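Side-chain contacts in BtGH115A (Bacteroides thetaiotaomicron, PDB 5BY3), which hydrolyses glycosidic bonds as a family GH115 4-O-methyl-alpha-glucuronidase with specificity for decorated arabinogalactans: residues Trp521-Arg524 and Glu525-Arg529; Ala566-Met569 and Asn570-Leu573; Met486-His489 and Tyr490-Ala493. All blocks are in the same frame, centred on the assembly; numbering follows the deposited sequence.

In the fold
Each contact joins neighbouring turns of one helix, and the three helices pack together on one side of the chain's centre. Along the chain contact 3 comes first, on helix 476-495, then contact 1 at the start of helix 523-543, then contact 2 on helix 552-580. Centres lie about 14 Å apart for contacts 1 and 2 and for 2 and 3, and about 17 Å for 1 and 3. Arg529 of contact 1 links all three, reaching Asn570 of contact 2 and Leu492 of contact 3, while His489 packs on Ala566. These links tie three consecutive helices into one bundle, placed in sequence between the eight parallel strands of the TIM-barrel-clan domain and the C-terminal beta strands.

Contact 1 of 3, residues Trp521-Arg524 and Glu525-Arg529; sequences WSER and EINER
Ser522 and Glu525 exchange hydrogen bonds in a capping box that starts helix 523-543. Glu525 N donates a hydrogen bond to Ser522 OG at 2.9 Å, almost straight at 170°. In return Ser522 N donates to Glu525 OE1, also 2.9 Å away, meeting the anti side of the carboxylate. Ser522 OG sits between its own backbone N and carbonyl carbon (chi1 68°), which brings it within bonding distance of Glu525 N; Asp640 is a further hydrogen-bond partner of this hydroxyl. Main-chain bonds then carry the helix on, Ile526 N to Ser522 O, Asn527 N to Glu523 O and Glu528 N to Arg524 O. Among the charges, Arg524 and Glu528 run side by side. Glu528 OE1 stands over one face of the guanidinium, 3.6 Å from Arg524 NH2, a salt bridge of charges alone with no N-H aimed at the oxygen; Arg524 NH1 has its stronger partner in Asp640. Packing sets Trp521 CB near Ile526 CG1 and the ring against the extended chain of Arg529, whose guanidinium bonds to Asn570 and Leu492. Trp521 CH2 lies over one face of that guanidinium, the planes 52° apart, and Trp521 CZ3 is 3.3 Å from Arg529 CD.

Contact 2 of 3, residues Ala566-Met569 and Asn570-Leu573; sequences ATQM and NRKL
Ala566 O takes two hydrogen bonds from Asn570, one from the backbone N and one from the side-chain ND2, each 3.0 Å long. The two donors come from opposite faces of the carbonyl plane, and the second bond holds the amide of Asn570 against the preceding turn. One residue on, Arg571 N donates to Thr567 O at 2.8 Å, in the carbonyl plane. The side chain of Arg571 runs extended beside Thr567, whose CG2 lies over one face of the guanidinium, toward its rim, 4.0 Å from Arg571 NE. Gln568 approaches the same group with its amide almost perpendicular to it, 89° between the planes. A bend at chi2 (-53°) turns the Gln568 amide back toward Arg571, and a water joins the pair: it donates to Gln568 OE1 at 2.8 Å and accepts from Arg571 NH1 at 2.9 Å, lying in the guanidinium plane. A leucine in place of Arg571 would probably cost the water and Ser534 their guanidinium partner and leave the Gln568 amide freer to turn. On another side of the helix the bent chain of Met569, a selenomethionine, lies alongside Leu573 and Lys572, its SE 3.7 Å from Leu573 CD1. Second-shell residues position these groups: Asn570 OD1 accepts from Arg529, Arg571 NH2 bonds to Ser534, and Lys572 NZ donates to the carbonyls of Val624 and Asn626. Thr567 and Asn570 pack on Tyr533 of helix 523-543, whereas Gln568 and Met569 meet Ile596 of helix 587-603. This is the buried middle of a long helix, 552-580, wedged between neighbouring helices, its successive turns joined by i to i+4 backbone bonds and by side chains spaced three and four residues apart.

Contact 3 of 3, residues Met486-His489 and Tyr490-Ala493; sequences MQEH and YRLA
Arg491 NH1 donates to Glu488 OE1 at 2.7 Å, within a salt bridge between residues three apart. The oxygen lies at the edge of the guanidinium, in its plane, and is met on the syn side of the carboxylate; the bond is bent, with an N-H...O angle of 131°. Glu488 turns at chi2 (-65°) to lie beside Arg491, and its other oxygen, OE2, comes 3.4 Å from Arg491 CD. Arg491 NE is held separately by the carbonyl of Tyr665, so two partners fix the guanidinium. These sit on a turn of helix 476-495, where Tyr490 N donates to Met486 O at 2.9 Å, Arg491 N to Gln487 O at 3.2 Å and weakly to Glu488 O, Leu492 N to Glu488 O and Ala493 N to His489 O. The tyrosine ring stays close to that first carbonyl, Tyr490 CD2 being 3.2 Å from Met486 O. Beyond it Met486, a selenomethionine, bends twice and brings its CE to 3.7 Å from Tyr490 OH. His489 reaches the ring obliquely, the two planes 56° apart and His489 CD2 3.9 Å from Tyr490 CE1. Val563 of helix 552-580 packs against both Met486 and His489, while Leu492 meets Tyr533 and Leu536 of helix 523-543.

Contact 1 of 3, residues Trp521-Arg524 and Glu525-Arg529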
loop_
_atom_site.group_PDB
_atom_site.type_symbol
_atom_site.label_atom_id
_atom_site.label_comp_id
_atom_site.label_asym_id
_atom_site.label_seq_id
_atom_site.Cartn_x
_atom_site.Cartn_y
_atom_site.Cartn_z
ATOM N N TRP A 521 -23.894 -10.324 13.716
ATOM C CA TRP A 521 -23.972 -9.194 14.642
ATOM C C TRP A 521 -25.418 -8.996 15.146
ATOM O O TRP A 521 -26.366 -9.311 14.440
ATOM C CB TRP A 521 -23.446 -7.907 13.993
ATOM C CG TRP A 521 -22.035 -7.909 13.421
ATOM C CD1 TRP A 521 -20.991 -8.795 13.699
ATOM C CD2 TRP A 521 -21.498 -6.954 12.492
ATOM N NE1 TRP A 521 -19.862 -8.441 12.970
ATOM C CE2 TRP A 521 -20.154 -7.331 12.217
ATOM C CE3 TRP A 521 -22.031 -5.826 11.843
ATOM C CZ2 TRP A 521 -19.352 -6.607 11.354
ATOM C CZ3 TRP A 521 -21.256 -5.140 10.994
ATOM C CH2 TRP A 521 -19.915 -5.502 10.759
ATOM N N SER A 522 -25.578 -8.489 16.365
ATOM C CA SER A 522 -26.901 -8.226 16.930
ATOM C C SER A 522 -27.531 -6.975 16.339
ATOM O O SER A 522 -26.830 -6.122 15.826
ATOM C CB SER A 522 -26.767 -7.988 18.417
ATOM O OG SER A 522 -26.081 -6.756 18.612
ATOM N N GLU A 523 -28.848 -6.855 16.454
ATOM C CA GLU A 523 -29.568 -5.616 16.153
ATOM C C GLU A 523 -28.940 -4.368 16.761
ATOM O O GLU A 523 -28.735 -3.355 16.062
ATOM C CB GLU A 523 -31.038 -5.717 16.546
ATOM C CG GLU A 523 -31.901 -4.958 15.542
ATOM C CD GLU A 523 -33.348 -4.752 15.967
ATOM O OE1 GLU A 523 -33.891 -5.627 16.668
ATOM O OE2 GLU A 523 -33.937 -3.728 15.557
ATOM N N ARG A 524 -28.596 -4.469 18.041
ATOM C CA ARG A 524 -27.930 -3.394 18.779
ATOM C C ARG A 524 -26.604 -2.975 18.096
ATOM O O ARG A 524 -26.457 -1.816 17.708
ATOM C CB ARG A 524 -27.784 -3.770 20.264
ATOM C CG ARG A 524 -27.098 -2.727 21.133
ATOM C CD ARG A 524 -26.641 -3.363 22.430
ATOM N NE ARG A 524 -25.267 -2.976 22.796
ATOM C CZ ARG A 524 -24.138 -3.571 22.381
ATOM N NH1 ARG A 524 -24.171 -4.610 21.551
ATOM N NH2 ARG A 524 -22.955 -3.117 22.797
ATOM N N GLU A 525 -25.692 -3.926 17.881
ATOM C CA GLU A 525 -24.412 -3.683 17.159
ATOM C C GLU A 525 -24.607 -3.083 15.749
ATOM O O GLU A 525 -23.821 -2.244 15.306
ATOM C CB GLU A 525 -23.580 -4.983 17.063
ATOM C CG GLU A 525 -22.977 -5.456 18.386
ATOM C CD GLU A 525 -22.510 -6.931 18.413
ATOM O OE1 GLU A 525 -23.046 -7.786 17.672
ATOM O OE2 GLU A 525 -21.622 -7.260 19.244
ATOM N N ILE A 526 -25.663 -3.508 15.059
ATOM C CA ILE A 526 -25.963 -3.005 13.719
ATOM C C ILE A 526 -26.367 -1.535 13.788
ATOM O O ILE A 526 -25.789 -0.694 13.080
ATOM C CB ILE A 526 -27.035 -3.865 13.018
ATOM C CG1 ILE A 526 -26.463 -5.225 12.652
ATOM C CG2 ILE A 526 -27.555 -3.181 11.769
ATOM C CD1 ILE A 526 -27.514 -6.271 12.374
ATOM N N ASN A 527 -27.325 -1.235 14.671
ATOM C CA ASN A 527 -27.771 0.147 14.941
ATOM C C ASN A 527 -26.644 1.059 15.361
ATOM O O ASN A 527 -26.516 2.162 14.823
ATOM C CB ASN A 527 -28.880 0.168 15.992
ATOM C CG ASN A 527 -30.178 -0.384 15.448
ATOM O OD1 ASN A 527 -30.396 -0.350 14.253
ATOM N ND2 ASN A 527 -31.023 -0.901 16.316
ATOM N N GLU A 528 -25.833 0.576 16.299
ATOM C CA GLU A 528 -24.653 1.286 16.771
ATOM C C GLU A 528 -23.728 1.623 15.581
ATOM O O GLU A 528 -23.329 2.778 15.419
ATOM C CB GLU A 528 -23.983 0.470 17.887
ATOM C CG GLU A 528 -22.828 1.139 18.613
ATOM C CD GLU A 528 -22.423 0.414 19.892
ATOM O OE1 GLU A 528 -23.114 -0.554 20.291
ATOM O OE2 GLU A 528 -21.407 0.819 20.513
ATOM N N ARG A 529 -23.479 0.653 14.695
ATOM C CA ARG A 529 -22.621 0.850 13.520
ATOM C C ARG A 529 -23.314 1.807 12.534
ATOM O O ARG A 529 -22.688 2.758 12.034
ATOM C CB ARG A 529 -22.240 -0.514 12.864
ATOM C CG ARG A 529 -21.214 -0.465 11.711
ATOM C CD ARG A 529 -20.900 -1.833 11.072
ATOM N NE ARG A 529 -20.102 -1.746 9.824
ATOM C CZ ARG A 529 -18.756 -1.680 9.762
ATOM N NH1 ARG A 529 -17.996 -1.732 10.876
ATOM N NH2 ARG A 529 -18.161 -1.588 8.570
#

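Contact 2 of 3, residues Ala566-Met569 and Asn570-Leu573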
loop_
_atom_site.group_PDB
_atom_site.type_symbol
_atom_site.label_atom_id
_atom_site.label_comp_id
_atom_site.label_asym_id
_atom_site.label_seq_id
_atom_site.Cartn_x
_atom_site.Cartn_y
_atom_site.Cartn_z
ATOM N N ALA A 566 -18.662 4.555 1.718
ATOM C CA ALA A 566 -18.633 3.573 2.788
ATOM C C ALA A 566 -19.913 3.540 3.635
ATOM O O ALA A 566 -20.406 2.448 3.988
ATOM C CB ALA A 566 -17.395 3.804 3.645
ATOM N N THR A 567 -20.440 4.732 3.975
ATOM C CA THR A 567 -21.662 4.858 4.770
ATOM C C THR A 567 -22.836 4.169 4.051
ATOM O O THR A 567 -23.596 3.380 4.646
ATOM C CB THR A 567 -22.011 6.338 4.996
ATOM O OG1 THR A 567 -20.927 6.990 5.686
ATOM C CG2 THR A 567 -23.378 6.491 5.791
ATOM N N GLN A 568 -22.939 4.460 2.755
ATOM C CA GLN A 568 -24.054 4.033 1.943
ATOM C C GLN A 568 -24.011 2.539 1.626
ATOM O O GLN A 568 -25.076 1.912 1.399
ATOM C CB GLN A 568 -24.148 4.896 0.662
ATOM C CG GLN A 568 -24.574 6.350 0.891
ATOM C CD GLN A 568 -25.875 6.467 1.681
ATOM O OE1 GLN A 568 -26.890 5.855 1.336
ATOM N NE2 GLN A 568 -25.834 7.215 2.769
HETATM N N MSE A 569 -22.790 1.979 1.618
HETATM C CA MSE A 569 -22.591 0.527 1.513
HETATM C C MSE A 569 -23.048 -0.130 2.773
HETATM O O MSE A 569 -23.750 -1.146 2.727
HETATM C CB MSE A 569 -21.117 0.179 1.233
HETATM C CG MSE A 569 -20.828 -1.253 0.750
HETATM SE SE MSE A 569 -21.674 -1.771 -0.974
HETATM C CE MSE A 569 -21.157 -0.647 -2.494
ATOM N N ASN A 570 -22.661 0.424 3.924
ATOM C CA ASN A 570 -23.122 -0.155 5.184
ATOM C C ASN A 570 -24.639 -0.060 5.306
ATOM O O ASN A 570 -25.302 -1.033 5.633
ATOM C CB ASN A 570 -22.340 0.399 6.365
ATOM C CG ASN A 570 -20.991 -0.288 6.518
ATOM O OD1 ASN A 570 -20.791 -1.063 7.456
ATOM N ND2 ASN A 570 -20.050 -0.026 5.576
ATOM N N ARG A 571 -25.185 1.092 4.958
ATOM C CA ARG A 571 -26.646 1.270 4.871
ATOM C C ARG A 571 -27.321 0.240 3.988
ATOM O O ARG A 571 -28.287 -0.370 4.409
ATOM C CB ARG A 571 -26.987 2.683 4.391
ATOM C CG ARG A 571 -26.657 3.748 5.426
ATOM C CD ARG A 571 -27.542 4.967 5.274
ATOM N NE ARG A 571 -27.298 5.912 6.357
ATOM C CZ ARG A 571 -27.506 7.225 6.288
ATOM N NH1 ARG A 571 -27.952 7.798 5.174
ATOM N NH2 ARG A 571 -27.223 7.966 7.338
ATOM N N LYS A 572 -26.799 0.043 2.773
ATOM C CA LYS A 572 -27.432 -0.839 1.794
ATOM C C LYS A 572 -27.524 -2.253 2.330
ATOM O O LYS A 572 -28.590 -2.912 2.246
ATOM C CB LYS A 572 -26.667 -0.849 0.458
ATOM C CG LYS A 572 -27.326 -1.684 -0.671
ATOM C CD LYS A 572 -26.391 -1.858 -1.866
ATOM C CE LYS A 572 -25.369 -2.989 -1.667
ATOM N NZ LYS A 572 -24.514 -3.166 -2.868
ATOM N N LEU A 573 -26.408 -2.705 2.887
ATOM C CA LEU A 573 -26.288 -4.075 3.344
ATOM C C LEU A 573 -26.848 -4.250 4.756
ATOM O O LEU A 573 -27.443 -5.286 5.043
ATOM C CB LEU A 573 -24.821 -4.603 3.163
ATOM C CG LEU A 573 -24.558 -4.811 1.652
ATOM C CD1 LEU A 573 -23.206 -4.334 1.158
ATOM C CD2 LEU A 573 -24.845 -6.233 1.208
HETATM O O HOH W 1 -29.130 6.422 2.882
#

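Contact 3 of 3, residues Met486-His489 and Tyr490-Ala493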
loop_
_atom_site.group_PDB
_atom_site.type_symbol
_atom_site.label_atom_id
_atom_site.label_comp_id
_atom_site.label_asym_id
_atom_site.label_seq_id
_atom_site.Cartn_x
_atom_site.Cartn_y
_atom_site.Cartn_z
HETATM N N MSE A 486 -11.724 10.587 9.501
HETATM C CA MSE A 486 -10.835 9.655 8.776
HETATM C C MSE A 486 -10.439 8.534 9.700
HETATM O O MSE A 486 -10.494 7.359 9.332
HETATM C CB MSE A 486 -9.641 10.413 8.186
HETATM C CG MSE A 486 -9.987 11.343 7.006
HETATM SE SE MSE A 486 -11.454 10.753 5.812
HETATM C CE MSE A 486 -10.483 9.602 4.571
ATOM N N GLN A 487 -10.078 8.877 10.928
ATOM C CA GLN A 487 -9.750 7.876 11.920
ATOM C C GLN A 487 -10.892 6.868 12.097
ATOM O O GLN A 487 -10.664 5.661 12.151
ATOM C CB GLN A 487 -9.413 8.535 13.240
ATOM C CG GLN A 487 -8.059 9.235 13.254
ATOM C CD GLN A 487 -7.836 10.031 14.531
ATOM O OE1 GLN A 487 -8.775 10.618 15.090
ATOM N NE2 GLN A 487 -6.595 10.058 15.000
ATOM N N GLU A 488 -12.117 7.368 12.168
ATOM C CA GLU A 488 -13.231 6.495 12.433
ATOM C C GLU A 488 -13.562 5.663 11.232
ATOM O O GLU A 488 -13.968 4.528 11.409
ATOM C CB GLU A 488 -14.460 7.266 12.916
ATOM C CG GLU A 488 -14.386 7.587 14.399
ATOM C CD GLU A 488 -14.418 6.341 15.258
ATOM O OE1 GLU A 488 -15.503 5.682 15.194
ATOM O OE2 GLU A 488 -13.376 6.059 15.965
ATOM N N HIS A 489 -13.352 6.239 10.044
ATOM C CA HIS A 489 -13.448 5.596 8.709
ATOM C C HIS A 489 -12.564 4.369 8.653
ATOM O O HIS A 489 -13.050 3.253 8.366
ATOM C CB HIS A 489 -13.017 6.593 7.661
ATOM C CG HIS A 489 -13.180 6.142 6.249
ATOM N ND1 HIS A 489 -14.407 5.820 5.700
ATOM C CD2 HIS A 489 -12.276 6.041 5.236
ATOM C CE1 HIS A 489 -14.245 5.483 4.428
ATOM N NE2 HIS A 489 -12.965 5.622 4.117
ATOM N N TYR A 490 -11.285 4.546 8.977
ATOM C CA TYR A 490 -10.343 3.430 8.893
ATOM C C TYR A 490 -10.590 2.330 9.941
ATOM O O TYR A 490 -10.335 1.147 9.702
ATOM C CB TYR A 490 -8.913 3.933 8.938
ATOM C CG TYR A 490 -8.560 4.838 7.784
ATOM C CD1 TYR A 490 -8.850 4.468 6.463
ATOM C CD2 TYR A 490 -7.920 6.048 7.994
ATOM C CE1 TYR A 490 -8.504 5.280 5.387
ATOM C CE2 TYR A 490 -7.567 6.878 6.912
ATOM C CZ TYR A 490 -7.865 6.480 5.612
ATOM O OH TYR A 490 -7.551 7.291 4.521
ATOM N N ARG A 491 -11.154 2.721 11.065
ATOM C CA ARG A 491 -11.366 1.817 12.169
ATOM C C ARG A 491 -12.586 0.921 11.903
ATOM O O ARG A 491 -12.545 -0.304 12.148
ATOM C CB ARG A 491 -11.491 2.625 13.465
ATOM C CG ARG A 491 -12.002 1.849 14.647
ATOM C CD ARG A 491 -12.778 2.761 15.591
ATOM N NE ARG A 491 -13.659 1.860 16.276
ATOM C CZ ARG A 491 -14.956 2.006 16.415
ATOM N NH1 ARG A 491 -15.567 3.082 15.988
ATOM N NH2 ARG A 491 -15.634 1.049 17.026
ATOM N N LEU A 492 -13.639 1.519 11.345
ATOM C CA LEU A 492 -14.831 0.769 11.028
ATOM C C LEU A 492 -14.641 -0.141 9.789
ATOM O O LEU A 492 -15.266 -1.226 9.714
ATOM C CB LEU A 492 -16.002 1.717 10.840
ATOM C CG LEU A 492 -16.569 2.472 12.053
ATOM C CD1 LEU A 492 -17.218 3.725 11.522
ATOM C CD2 LEU A 492 -17.580 1.694 12.904
ATOM N N ALA A 493 -13.801 0.310 8.843
ATOM C CA ALA A 493 -13.408 -0.484 7.667
ATOM C C ALA A 493 -12.517 -1.671 8.074
ATOM O O ALA A 493 -12.649 -2.736 7.504
ATOM C CB ALA A 493 -12.712 0.363 6.647
#